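Long-range contact in rutinosidase (Aspergillus niger, PDB 6I1A), which releases the disaccharide rutinose from flavonoid glycosides such as rutin, as a secreted glycoside hydrolase of family 5, and may also hydrolyse beta-1,3-glucans: residues I132-H137 with Q185-E190. Residues are numbered along the deposited sequence; the frame is centred on the assembly and turned at random.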
ATOM      1  N   ILE A 132       1.887  29.442  11.859  1.00 12.46           N
ATOM      2  CA  ILE A 132       2.871  28.616  12.548  1.00 12.38           C
ATOM      3  C   ILE A 132       2.186  27.354  13.046  1.00 12.29           C
ATOM      4  O   ILE A 132       1.258  27.472  13.871  1.00 13.58           O
ATOM      5  CB  ILE A 132       3.555  29.364  13.692  1.00 12.76           C
ATOM      6  CG1 ILE A 132       4.063  30.760  13.287  1.00 14.13           C
ATOM      7  CG2 ILE A 132       4.638  28.530  14.283  1.00 13.63           C
ATOM      8  CD1 ILE A 132       5.213  30.742  12.266  1.00 15.07           C
ATOM      9  N   ILE A 133       2.691  26.196  12.679  1.00 11.90           N
ATOM     10  CA  ILE A 133       2.279  24.915  13.297  1.00 12.02           C
ATOM     11  C   ILE A 133       3.336  24.485  14.305  1.00 12.27           C
ATOM     12  O   ILE A 133       4.490  24.277  13.907  1.00 12.99           O
ATOM     13  CB  ILE A 133       2.081  23.807  12.283  1.00 11.16           C
ATOM     14  CG1 ILE A 133       1.013  24.181  11.254  1.00 12.76           C
ATOM     15  CG2 ILE A 133       1.785  22.447  12.931  1.00 11.99           C
ATOM     16  CD1 ILE A 133       1.107  23.371   9.975  1.00 13.02           C
ATOM     17  N   ILE A 134       3.009  24.413  15.604  1.00 12.12           N
ATOM     18  CA  ILE A 134       3.940  23.941  16.623  1.00 11.49           C
ATOM     19  C   ILE A 134       3.699  22.435  16.812  1.00 12.83           C
ATOM     20  O   ILE A 134       2.571  22.037  17.197  1.00 12.31           O
ATOM     21  CB  ILE A 134       3.846  24.703  17.960  1.00 12.77           C
ATOM     22  CG1 ILE A 134       4.105  26.197  17.771  1.00 14.08           C
ATOM     23  CG2 ILE A 134       4.789  24.062  18.965  1.00 13.24           C
ATOM     24  CD1 ILE A 134       3.831  27.001  19.031  1.00 15.87           C
ATOM     25  N   ASP A 135       4.684  21.613  16.473  1.00 11.50           N
ATOM     26  CA  ASP A 135       4.574  20.156  16.525  1.00 11.54           C
ATOM     27  C   ASP A 135       5.423  19.614  17.668  1.00 11.30           C
ATOM     28  O   ASP A 135       6.651  19.838  17.698  1.00 12.05           O
ATOM     29  CB  ASP A 135       5.030  19.650  15.149  1.00 12.55           C
ATOM     30  CG  ASP A 135       5.524  18.226  15.115  1.00 13.76           C
ATOM     31  OD1 ASP A 135       5.027  17.334  15.821  1.00 15.01           O
ATOM     32  OD2 ASP A 135       6.415  18.005  14.233  1.00 13.71           O
ATOM     33  N   THR A 136       4.811  18.874  18.590  1.00 10.91           N
ATOM     34  CA  THR A 136       5.548  18.114  19.603  1.00 11.76           C
ATOM     35  C   THR A 136       5.926  16.765  18.988  1.00 11.83           C
ATOM     36  O   THR A 136       5.103  15.823  19.040  1.00 12.44           O
ATOM     37  CB  THR A 136       4.785  18.043  20.932  1.00 12.55           C
ATOM     38  OG1 THR A 136       3.499  17.508  20.703  1.00 12.30           O
ATOM     39  CG2 THR A 136       4.620  19.436  21.486  1.00 15.11           C
ATOM     40  N   HIS A 137       7.095  16.735  18.330  1.00 11.71           N
ATOM     41  CA  HIS A 137       7.488  15.626  17.457  1.00 11.60           C
ATOM     42  C   HIS A 137       7.734  14.346  18.234  1.00 11.80           C
ATOM     43  O   HIS A 137       7.409  13.247  17.742  1.00 12.05           O
ATOM     44  CB  HIS A 137       8.748  16.075  16.702  1.00 11.78           C
ATOM     45  CG  HIS A 137       8.875  15.568  15.306  1.00 11.86           C
ATOM     46  ND1 HIS A 137       7.949  15.880  14.360  1.00 11.81           N
ATOM     47  CD2 HIS A 137       9.923  14.955  14.678  1.00 13.23           C
ATOM     48  CE1 HIS A 137       8.380  15.399  13.209  1.00 12.52           C
ATOM     49  NE2 HIS A 137       9.569  14.838  13.355  1.00 13.36           N
ATOM     50  N   GLN A 185      -3.816  33.853  17.235  1.00 16.30           N
ATOM     51  CA  GLN A 185      -4.454  33.561  15.965  1.00 17.47           C
ATOM     52  C   GLN A 185      -3.456  33.016  14.905  1.00 14.89           C
ATOM     53  O   GLN A 185      -3.925  32.536  13.898  1.00 16.46           O
ATOM     54  CB  GLN A 185      -5.212  34.789  15.394  1.00 19.51           C
ATOM     55  CG  GLN A 185      -4.373  36.015  15.088  1.00 23.60           C
ATOM     56  CD  GLN A 185      -4.156  37.004  16.202  1.00 29.11           C
ATOM     57  OE1 GLN A 185      -4.109  36.665  17.394  1.00 24.89           O
ATOM     58  NE2 GLN A 185      -3.955  38.264  15.797  1.00 30.29           N
ATOM     59  N   SER A 186      -2.187  33.116  15.200  1.00 15.78           N
ATOM     60  CA  SER A 186      -1.142  32.733  14.200  1.00 14.16           C
ATOM     61  C   SER A 186      -0.738  31.254  14.355  1.00 16.69           C
ATOM     62  O   SER A 186       0.150  30.820  13.608  1.00 14.75           O
ATOM     63  CB  SER A 186       0.056  33.565  14.343  1.00 17.29           C
ATOM     64  OG  SER A 186      -0.272  34.957  14.074  1.00 17.18           O
ATOM     65  N   TYR A 187      -1.291  30.475  15.274  1.00 13.76           N
ATOM     66  CA  TYR A 187      -0.735  29.143  15.646  1.00 14.12           C
ATOM     67  C   TYR A 187      -1.765  28.043  15.536  1.00 15.68           C
ATOM     68  O   TYR A 187      -2.973  28.189  15.921  1.00 16.86           O
ATOM     69  CB  TYR A 187      -0.191  29.163  17.057  1.00 14.17           C
ATOM     70  CG  TYR A 187       0.956  30.113  17.240  1.00 14.36           C
ATOM     71  CD1 TYR A 187       0.709  31.453  17.584  1.00 14.91           C
ATOM     72  CD2 TYR A 187       2.284  29.753  17.092  1.00 14.81           C
ATOM     73  CE1 TYR A 187       1.750  32.359  17.763  1.00 15.28           C
ATOM     74  CE2 TYR A 187       3.321  30.638  17.287  1.00 16.08           C
ATOM     75  CZ  TYR A 187       3.064  31.963  17.625  1.00 15.52           C
ATOM     76  OH  TYR A 187       4.123  32.789  17.802  1.00 15.94           O
ATOM     77  N   THR A 188      -1.285  26.888  15.078  1.00 13.37           N
ATOM     78  CA  THR A 188      -1.970  25.594  15.120  1.00 13.47           C
ATOM     79  C   THR A 188      -1.149  24.667  15.998  1.00 13.11           C
ATOM     80  O   THR A 188       0.066  24.621  15.890  1.00 12.72           O
ATOM     81  CB  THR A 188      -2.220  25.026  13.720  1.00 12.16           C
ATOM     82  OG1 THR A 188      -3.193  25.840  13.072  1.00 13.07           O
ATOM     83  CG2 THR A 188      -2.613  23.586  13.691  1.00 12.63           C
ATOM     84  N   LEU A 189      -1.812  23.906  16.880  1.00 12.38           N
ATOM     85  CA  LEU A 189      -1.133  22.998  17.810  1.00 11.49           C
ATOM     86  C   LEU A 189      -1.214  21.559  17.296  1.00 11.25           C
ATOM     87  O   LEU A 189      -2.330  21.024  17.081  1.00 12.66           O
ATOM     88  CB  LEU A 189      -1.846  23.109  19.176  1.00 11.56           C
ATOM     89  CG  LEU A 189      -1.140  22.503  20.360  1.00 13.77           C
ATOM     90  CD1 LEU A 189      -1.666  23.120  21.703  1.00 14.98           C
ATOM     91  CD2 LEU A 189      -1.363  21.055  20.418  1.00 16.07           C
ATOM     92  N   GLU A 190      -0.061  20.929  17.103  1.00 10.95           N
ATOM     93  CA  GLU A 190       0.033  19.537  16.643  1.00 11.43           C
ATOM     94  C   GLU A 190       0.664  18.676  17.731  1.00 10.68           C
ATOM     95  O   GLU A 190       1.882  18.743  17.979  1.00 10.66           O
ATOM     96  CB  GLU A 190       0.893  19.432  15.375  1.00 11.52           C
ATOM     97  CG  GLU A 190       0.880  18.035  14.800  1.00 11.50           C
ATOM     98  CD  GLU A 190       1.425  17.932  13.405  1.00 13.65           C
ATOM     99  OE1 GLU A 190       2.311  18.725  13.022  1.00 13.03           O
ATOM    100  OE2 GLU A 190       0.880  17.086  12.642  1.00 12.99           O
TER
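Tyr187 has its CG anti to the carbonyl carbon (chi1 -63°), beside the backbone N, whereas Glu190 has CG anti to the backbone N (chi1 -174°) and continues extended alongside Asp135. The Tyr187 ring lies beside Ile132, pointing the same way, and touches through CD2 and CE2: Ile132 CB is 3.7 Å from Tyr187 CD2. Ile134, two residues on and on the same face, crosses the ring obliquely and brings its CD1 to 3.7 Å from Tyr187 CD2. These side chains and Leu189 pack against helices 113-128 and 161-179. The other face of the sheet carries Ile133, Thr188, Asp135 and Glu190. There Glu190 OE1 touches two carbons, Asp135 CB at 3.6 Å and Ile133 CG2 at 3.8 Å, while Arg92 NE forms a salt bridge with it. Asp135 OD1 and Glu190 OE1 are 4.1 Å apart, their carboxylate planes turned by 57°; the nearby Arg92 probably offsets some of the repulsion. On Asp135, the other oxygen OD2 accepts a 2.6 Å hydrogen bond from His137 ND1 on its syn side, short but bent, with OD2 tilted from the imidazole plane. Five backbone hydrogen bonds join the parallel strands, running from Ile132 N to Ser186 O (2.8 Å) through to Thr136 N to Glu190 O (3.0 Å). Between them, Ile132 and Ile134 each bond through N and O to residues flanking their partner, and CA-H...O contacts to Ile132 O, Thr188 O and Glu190 O reinforce the pairing. Strand 131-136, helix 161-179 and strand 187-190 form a beta-alpha-beta crossover between adjacent parallel strands of the family 5 TIM barrel, its apolar face toward the helices and its mixed face toward the barrel interior, the two carboxylates near the strands' C-terminal ends.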